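Local coordinates for protein transcription regulator (Haloarcula marismortui ATCC 43049, PDB 3CRJ) that probably binds DNA and represses transcription as a TetR-family regulator, an all-helical protein with a helix-turn-helix DNA-binding region, at residues A33-I37 and Q38-D42; Y44-S47 and T48-H52; V175-D179 and T180-E184. All coordinates share one frame; numbering follows the deposited sequence.

Overall arrangement
Three local contacts, each joining a loop to the helix that follows it, lie one after another along this all-helical chain; none nests in or crosses another. Interaction 1 closes the loop after helix 12-30 and starts helix 37-44. Interaction 2 closes the turn between helix 37-44 and helix 48-52, and the two touch through Ile-37 and Ala-41 packing on Val-51, which ties together the predicted helix-turn-helix. Interaction 3 comes much later, in the C-terminal family region, where it turns helix 156-176 into helix 181-198 close to the second subunit. Its centre is about 27 Å from that of interaction 1 and 35 Å from that of interaction 2.

Interaction 1: residues A33-I37 and Q38-D42; sequences ADLTI and QRIAD
Thr-36 and Arg-39 meet where the extended backbone of Leu-35 and Thr-36 gives way to helix 37-44, leaving Thr-36 at the N-cap position. Its carbonyl O receives Ile-40 N at 2.9 Å in an almost straight bond, 161° at the hydrogen, and also takes a weak, bent bond from Arg-39 N. One residue on, Ala-41 N bonds to Ile-37 O, and the helix is under way.

The Thr-36 side chain adds the capping bond: OG1 accepts from Arg-39 N at 2.9 Å. With chi1 at 69°, OG1 lies between the backbone N and the carbonyl carbon, which turns it to the first helical turn. Arg-39 then sends its side chain back along the loop. CG is anti to the carbonyl carbon (chi1 -85°) and the chain stays extended to NE, so its methylenes run past the threonine hydroxyl, CG lying 3.6 Å from OG1. The guanidinium comes obliquely to the Asp-34 backbone, with NH1 3.2 Å from Asp-34 O, while the carboxylate of Asp-34 stays apart, its OD2 5.1 Å from NH1.

Away from this polar side, Leu-35 and Ile-40 cross at about a right angle, Leu-35 CD1 meeting Ile-40 CD1 at 3.6 Å and Leu-35 CD2 reaching Ile-40 CG1 at 3.7 Å. This pair sits among Thr-23, Ala-26 and Leu-27 of helix 12-30 and Leu-61 and Leu-62 of helix 58-78.

The chemistry thus divides in two. A threonine cap supplies an acceptor to an amide at the start of the first helix of the predicted helix-turn-helix, two apolar residues seat that helix in the hydrophobic core, and the nearby Asp-34 carboxylate probably contributes a modest, longer-range attraction for the arginine.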
loop_
_atom_site.group_PDB
_atom_site.type_symbol
_atom_site.label_atom_id
_atom_site.label_comp_id
_atom_site.label_asym_id
_atom_site.label_seq_id
_atom_site.Cartn_x
_atom_site.Cartn_y
_atom_site.Cartn_z
ATOM N N ALA A 33 -4.354 -16.114 -3.718
ATOM C CA ALA A 33 -3.774 -17.378 -3.242
ATOM C C ALA A 33 -4.493 -18.649 -3.743
ATOM O O ALA A 33 -3.877 -19.670 -4.028
ATOM C CB ALA A 33 -3.694 -17.371 -1.725
ATOM N N ASP A 34 -5.807 -18.576 -3.853
ATOM C CA ASP A 34 -6.575 -19.763 -4.110
ATOM C C ASP A 34 -7.023 -19.803 -5.543
ATOM O O ASP A 34 -7.864 -20.615 -5.901
ATOM C CB ASP A 34 -7.782 -19.817 -3.176
ATOM C CG ASP A 34 -7.418 -20.309 -1.797
ATOM O OD1 ASP A 34 -6.513 -21.156 -1.701
ATOM O OD2 ASP A 34 -8.025 -19.853 -0.809
ATOM N N LEU A 35 -6.479 -18.918 -6.370
ATOM C CA LEU A 35 -6.790 -18.937 -7.785
ATOM C C LEU A 35 -6.078 -20.118 -8.368
ATOM O O LEU A 35 -4.949 -20.439 -7.975
ATOM C CB LEU A 35 -6.258 -17.696 -8.463
ATOM C CG LEU A 35 -7.122 -16.981 -9.497
ATOM C CD1 LEU A 35 -6.234 -16.686 -10.660
ATOM C CD2 LEU A 35 -8.316 -17.784 -9.967
ATOM N N THR A 36 -6.745 -20.772 -9.303
ATOM C CA THR A 36 -6.155 -21.860 -10.072
ATOM C C THR A 36 -6.661 -21.752 -11.506
ATOM O O THR A 36 -7.829 -21.458 -11.735
ATOM C CB THR A 36 -6.537 -23.266 -9.510
ATOM O OG1 THR A 36 -7.934 -23.523 -9.721
ATOM C CG2 THR A 36 -6.224 -23.386 -8.040
ATOM N N ILE A 37 -5.788 -21.992 -12.474
ATOM C CA ILE A 37 -6.227 -22.218 -13.851
ATOM C C ILE A 37 -7.598 -22.933 -13.842
ATOM O O ILE A 37 -8.555 -22.496 -14.493
ATOM C CB ILE A 37 -5.192 -23.064 -14.613
ATOM C CG1 ILE A 37 -3.790 -22.431 -14.535
ATOM C CG2 ILE A 37 -5.642 -23.333 -16.050
ATOM C CD1 ILE A 37 -3.565 -21.247 -15.463
ATOM N N GLN A 38 -7.703 -24.002 -13.056
ATOM C CA GLN A 38 -8.933 -24.740 -13.019
ATOM C C GLN A 38 -10.122 -23.829 -12.747
ATOM O O GLN A 38 -11.152 -23.913 -13.434
ATOM C CB GLN A 38 -8.878 -25.846 -11.984
ATOM C CG GLN A 38 -10.135 -26.693 -11.990
ATOM C CD GLN A 38 -10.678 -26.939 -13.415
ATOM O OE1 GLN A 38 -11.741 -26.407 -13.786
ATOM N NE2 GLN A 38 -9.945 -27.732 -14.222
ATOM N N ARG A 39 -9.984 -22.962 -11.748
ATOM C CA ARG A 39 -11.110 -22.136 -11.330
ATOM C C ARG A 39 -11.388 -21.062 -12.375
ATOM O O ARG A 39 -12.545 -20.793 -12.717
ATOM C CB ARG A 39 -10.881 -21.561 -9.937
ATOM C CG ARG A 39 -11.312 -22.537 -8.852
ATOM C CD ARG A 39 -10.622 -22.233 -7.557
ATOM N NE ARG A 39 -10.782 -23.318 -6.592
ATOM C CZ ARG A 39 -10.759 -23.150 -5.270
ATOM N NH1 ARG A 39 -10.587 -21.947 -4.748
ATOM N NH2 ARG A 39 -10.920 -24.176 -4.463
ATOM N N ILE A 40 -10.313 -20.492 -12.908
ATOM C CA ILE A 40 -10.388 -19.694 -14.116
ATOM C C ILE A 40 -11.169 -20.449 -15.194
ATOM O O ILE A 40 -12.166 -19.944 -15.709
ATOM C CB ILE A 40 -8.995 -19.363 -14.616
ATOM C CG1 ILE A 40 -8.245 -18.588 -13.532
ATOM C CG2 ILE A 40 -9.076 -18.621 -15.951
ATOM C CD1 ILE A 40 -6.828 -18.210 -13.909
ATOM N N ALA A 41 -10.743 -21.669 -15.505
ATOM C CA ALA A 41 -11.428 -22.439 -16.530
ATOM C C ALA A 41 -12.896 -22.648 -16.212
ATOM O O ALA A 41 -13.732 -22.500 -17.089
ATOM C CB ALA A 41 -10.746 -23.753 -16.767
ATOM N N ASP A 42 -13.219 -22.981 -14.964
ATOM C CA ASP A 42 -14.635 -23.082 -14.564
ATOM C C ASP A 42 -15.429 -21.801 -14.855
ATOM O O ASP A 42 -16.582 -21.841 -15.252
ATOM C CB ASP A 42 -14.799 -23.493 -13.103
ATOM C CG ASP A 42 -16.274 -23.617 -12.701
ATOM O OD1 ASP A 42 -16.925 -22.577 -12.409
ATOM O OD2 ASP A 42 -16.802 -24.760 -12.684
#

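Interaction 2: residues Y44-S47 and T48-H52; sequences YGKS and TAAVH
Tyr-44, the last residue of helix 37-44, presents the edge of its ring to Ala-50: the methyl CB lies near the ring plane, 3.9 Å from CE2. Its CG is anti to the backbone N (chi1 172°), which carries the ring across the turn to the next helix. Val-51 approaches the same ring obliquely, with its CG1 4.3 Å from CD2.

At Gly-45 the chain leaves the helix with a positive phi of 96°. A side chain at these backbone angles would be jammed against the carbonyl O of Tyr-44, so the glycine suits the turn. Lys-46 then folds back over the tyrosine, its CD 3.7 Å above the plane of the Tyr-44 ring and offset toward the rim, while its CB packs at 3.8 Å on Ala-50 CB. The small alanine methyl therefore meets both the ring edge and the lysine stem.

Ser-47 takes the N-cap position of helix 48-52 and grips its first turn twice. The hydroxyl OG accepts from Ala-49 N at 2.9 Å in a markedly bent bond, 133° at the hydrogen. The carbonyl O accepts from Ala-50 N at 3.0 Å, but that donor stands above the carbonyl plane, as suits a tight bond between residues three apart. Within the short helix, His-52 N in turn bonds to Thr-48 O.

The whole forms the turn of the predicted helix-turn-helix, whose second helix is the one that usually enters the DNA groove in TetR relatives. Tyr-44 also packs on Gln-15, Glu-18, Ile-19 and Ala-22 of helix 12-30, while Thr-48 and Val-51 lie against helix 37-44, Thr-48 on Ile-37 and Gln-38 and Val-51 on Ile-37 and Ala-41.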
loop_
_atom_site.group_PDB
_atom_site.type_symbol
_atom_site.label_atom_id
_atom_site.label_comp_id
_atom_site.label_asym_id
_atom_site.label_seq_id
_atom_site.Cartn_x
_atom_site.Cartn_y
_atom_site.Cartn_z
ATOM N N TYR A 44 -14.644 -19.677 -17.228
ATOM C CA TYR A 44 -14.564 -19.455 -18.667
ATOM C C TYR A 44 -15.578 -20.339 -19.386
ATOM O O TYR A 44 -16.114 -19.967 -20.426
ATOM C CB TYR A 44 -13.123 -19.711 -19.119
ATOM C CG TYR A 44 -12.838 -19.717 -20.599
ATOM C CD1 TYR A 44 -13.289 -18.691 -21.442
ATOM C CD2 TYR A 44 -12.050 -20.716 -21.149
ATOM C CE1 TYR A 44 -12.994 -18.693 -22.820
ATOM C CE2 TYR A 44 -11.740 -20.730 -22.526
ATOM C CZ TYR A 44 -12.211 -19.720 -23.351
ATOM O OH TYR A 44 -11.893 -19.752 -24.695
ATOM N N GLY A 45 -15.860 -21.496 -18.798
ATOM C CA GLY A 45 -16.921 -22.371 -19.280
ATOM C C GLY A 45 -16.372 -23.434 -20.197
ATOM O O GLY A 45 -17.082 -24.364 -20.582
ATOM N N LYS A 46 -15.098 -23.291 -20.541
ATOM C CA LYS A 46 -14.408 -24.275 -21.359
ATOM C C LYS A 46 -13.445 -25.134 -20.548
ATOM O O LYS A 46 -13.163 -24.836 -19.397
ATOM C CB LYS A 46 -13.674 -23.595 -22.514
ATOM C CG LYS A 46 -14.480 -23.526 -23.807
ATOM C CD LYS A 46 -15.030 -22.128 -24.040
ATOM C CE LYS A 46 -15.606 -21.988 -25.464
ATOM N NZ LYS A 46 -15.626 -20.554 -25.931
ATOM N N SER A 47 -12.994 -26.226 -21.160
ATOM C CA SER A 47 -11.914 -27.077 -20.668
ATOM C C SER A 47 -10.713 -26.322 -20.089
ATOM O O SER A 47 -10.396 -25.209 -20.509
ATOM C CB SER A 47 -11.409 -27.937 -21.818
ATOM O OG SER A 47 -10.079 -28.347 -21.571
ATOM N N THR A 48 -10.027 -26.965 -19.148
ATOM C CA THR A 48 -8.822 -26.403 -18.558
ATOM C C THR A 48 -7.746 -26.161 -19.631
ATOM O O THR A 48 -7.073 -25.148 -19.619
ATOM C CB THR A 48 -8.326 -27.267 -17.364
ATOM O OG1 THR A 48 -7.338 -26.550 -16.633
ATOM C CG2 THR A 48 -7.725 -28.539 -17.804
ATOM N N ALA A 49 -7.647 -27.066 -20.589
ATOM C CA ALA A 49 -6.694 -26.972 -21.685
ATOM C C ALA A 49 -7.028 -25.867 -22.680
ATOM O O ALA A 49 -6.191 -25.482 -23.487
ATOM C CB ALA A 49 -6.594 -28.324 -22.414
ATOM N N ALA A 50 -8.256 -25.377 -22.656
ATOM C CA ALA A 50 -8.588 -24.225 -23.480
ATOM C C ALA A 50 -7.966 -22.928 -22.905
ATOM O O ALA A 50 -7.739 -21.978 -23.647
ATOM C CB ALA A 50 -10.094 -24.096 -23.653
ATOM N N VAL A 51 -7.683 -22.888 -21.603
ATOM C CA VAL A 51 -6.855 -21.816 -21.069
ATOM C C VAL A 51 -5.350 -22.091 -21.204
ATOM O O VAL A 51 -4.594 -21.185 -21.562
ATOM C CB VAL A 51 -7.316 -21.273 -19.647
ATOM C CG1 VAL A 51 -8.521 -22.007 -19.115
ATOM C CG2 VAL A 51 -6.158 -21.179 -18.625
ATOM N N HIS A 52 -4.912 -23.332 -20.978
ATOM C CA HIS A 52 -3.483 -23.659 -21.164
ATOM C C HIS A 52 -2.999 -23.518 -22.602
ATOM O O HIS A 52 -1.787 -23.522 -22.871
ATOM C CB HIS A 52 -3.128 -25.034 -20.621
ATOM C CG HIS A 52 -2.859 -25.035 -19.154
ATOM N ND1 HIS A 52 -3.333 -26.013 -18.306
ATOM C CD2 HIS A 52 -2.180 -24.162 -18.378
ATOM C CE1 HIS A 52 -2.956 -25.747 -17.071
ATOM N NE2 HIS A 52 -2.261 -24.624 -17.086
#

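Interaction 3: residues V175-D179 and T180-E184; sequences VMLDD and TEELE
Asp-179 caps Glu-181 just after a Schellman motif has ended helix 156-176, so one short turn closes one helix and opens the next. In the Schellman motif Asp-178, with positive phi, is the C-prime residue: Asp-179 N returns to Ala-174 O and Asp-178 N to Val-175 O.

The capping bond runs from Glu-181 N to Asp-179 OD1, 3.0 Å long and 152° at the hydrogen, the donor arriving from above the carboxylate plane. CG of Asp-179 is anti to the backbone N (chi1 -175°), which brings the acid over the start of helix 181-198. An alanine here would remove that acceptor, and Glu-181 N would probably lose its capping partner, leaving the helix start less firmly held.

Among charges, Asp-179 OD2 is 4.3 Å from Glu-182 OE1, a like-charge approach probably eased by Arg-173, whose NE forms a salt bridge with Glu-182 OE2, and by a long, weak ion pair from OE1 to Arg-161 of the second subunit.

As for van der Waals packing, Glu-182 CG lies 3.4 Å from Asp-179 O, and the Leu-177 methyl CD1 rests 3.4 Å from Glu-182 OE1.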
loop_
_atom_site.group_PDB
_atom_site.type_symbol
_atom_site.label_atom_id
_atom_site.label_comp_id
_atom_site.label_asym_id
_atom_site.label_seq_id
_atom_site.Cartn_x
_atom_site.Cartn_y
_atom_site.Cartn_z
ATOM N N VAL A 175 -8.052 -1.594 1.427
ATOM C CA VAL A 175 -8.129 -3.037 1.637
ATOM C C VAL A 175 -7.763 -3.393 3.070
ATOM O O VAL A 175 -8.537 -4.103 3.742
ATOM C CB VAL A 175 -7.405 -3.926 0.540
ATOM C CG1 VAL A 175 -6.348 -3.218 -0.097
ATOM C CG2 VAL A 175 -6.867 -5.208 1.124
HETATM N N MSE A 176 -6.634 -2.870 3.559
HETATM C CA MSE A 176 -6.159 -3.193 4.927
HETATM C C MSE A 176 -7.223 -2.857 5.989
HETATM O O MSE A 176 -7.304 -3.519 7.016
HETATM C CB MSE A 176 -4.836 -2.484 5.242
HETATM C CG MSE A 176 -4.018 -3.030 6.431
HETATM SE SE MSE A 176 -3.086 -1.567 7.505
HETATM C CE MSE A 176 -2.840 -0.197 6.138
ATOM N N LEU A 177 -8.057 -1.860 5.731
ATOM C CA LEU A 177 -9.082 -1.500 6.695
ATOM C C LEU A 177 -10.490 -1.858 6.251
ATOM O O LEU A 177 -11.459 -1.485 6.907
ATOM C CB LEU A 177 -8.971 -0.006 7.071
ATOM C CG LEU A 177 -7.677 0.351 7.825
ATOM C CD1 LEU A 177 -7.458 1.849 7.960
ATOM C CD2 LEU A 177 -7.667 -0.299 9.195
ATOM N N ASP A 178 -10.602 -2.589 5.147
ATOM C CA ASP A 178 -11.902 -2.942 4.555
ATOM C C ASP A 178 -12.881 -1.763 4.534
ATOM O O ASP A 178 -14.029 -1.871 4.976
ATOM C CB ASP A 178 -12.513 -4.150 5.280
ATOM C CG ASP A 178 -13.679 -4.773 4.519
ATOM O OD1 ASP A 178 -13.792 -4.592 3.284
ATOM O OD2 ASP A 178 -14.497 -5.435 5.176
ATOM N N ASP A 179 -12.405 -0.630 4.027
ATOM C CA ASP A 179 -13.195 0.594 3.988
ATOM C C ASP A 179 -12.871 1.341 2.696
ATOM O O ASP A 179 -11.733 1.700 2.435
ATOM C CB ASP A 179 -12.911 1.449 5.238
ATOM C CG ASP A 179 -13.810 2.728 5.344
ATOM O OD1 ASP A 179 -14.899 2.827 4.710
ATOM O OD2 ASP A 179 -13.415 3.651 6.104
ATOM N N THR A 180 -13.881 1.534 1.864
ATOM C CA THR A 180 -13.701 2.289 0.629
ATOM C C THR A 180 -13.770 3.785 0.911
ATOM O O THR A 180 -13.484 4.601 0.019
ATOM C CB THR A 180 -14.744 1.915 -0.471
ATOM O OG1 THR A 180 -16.049 2.400 -0.088
ATOM C CG2 THR A 180 -14.773 0.399 -0.717
ATOM N N GLU A 181 -14.144 4.156 2.139
ATOM C CA GLU A 181 -14.058 5.571 2.520
ATOM C C GLU A 181 -12.624 6.119 2.445
ATOM O O GLU A 181 -12.446 7.309 2.286
ATOM C CB GLU A 181 -14.638 5.822 3.909
ATOM C CG GLU A 181 -16.167 5.947 3.942
ATOM C CD GLU A 181 -16.727 6.695 2.726
ATOM O OE1 GLU A 181 -17.488 6.045 1.963
ATOM O OE2 GLU A 181 -16.399 7.906 2.518
ATOM N N GLU A 182 -11.632 5.236 2.559
ATOM C CA GLU A 182 -10.230 5.584 2.514
ATOM C C GLU A 182 -9.816 6.264 1.213
ATOM O O GLU A 182 -8.925 7.131 1.196
ATOM C CB GLU A 182 -9.383 4.331 2.664
ATOM C CG GLU A 182 -9.500 3.679 4.001
ATOM C CD GLU A 182 -8.789 4.424 5.103
ATOM O OE1 GLU A 182 -9.195 4.242 6.271
ATOM O OE2 GLU A 182 -7.815 5.156 4.824
ATOM N N LEU A 183 -10.451 5.855 0.122
ATOM C CA LEU A 183 -10.204 6.481 -1.145
ATOM C C LEU A 183 -10.880 7.842 -1.171
ATOM O O LEU A 183 -10.359 8.790 -1.770
ATOM C CB LEU A 183 -10.710 5.593 -2.290
ATOM C CG LEU A 183 -10.294 4.118 -2.314
ATOM C CD1 LEU A 183 -11.205 3.304 -3.234
ATOM C CD2 LEU A 183 -8.854 3.973 -2.720
ATOM N N GLU A 184 -12.041 7.944 -0.536
ATOM C CA GLU A 184 -12.807 9.175 -0.602
ATOM C C GLU A 184 -12.069 10.258 0.199
ATOM O O GLU A 184 -11.956 11.406 -0.267
ATOM C CB GLU A 184 -14.249 8.962 -0.140
ATOM C CG GLU A 184 -15.176 10.180 -0.210
ATOM C CD GLU A 184 -15.485 10.662 -1.657
ATOM O OE1 GLU A 184 -14.674 11.436 -2.249
ATOM O OE2 GLU A 184 -16.575 10.290 -2.186
#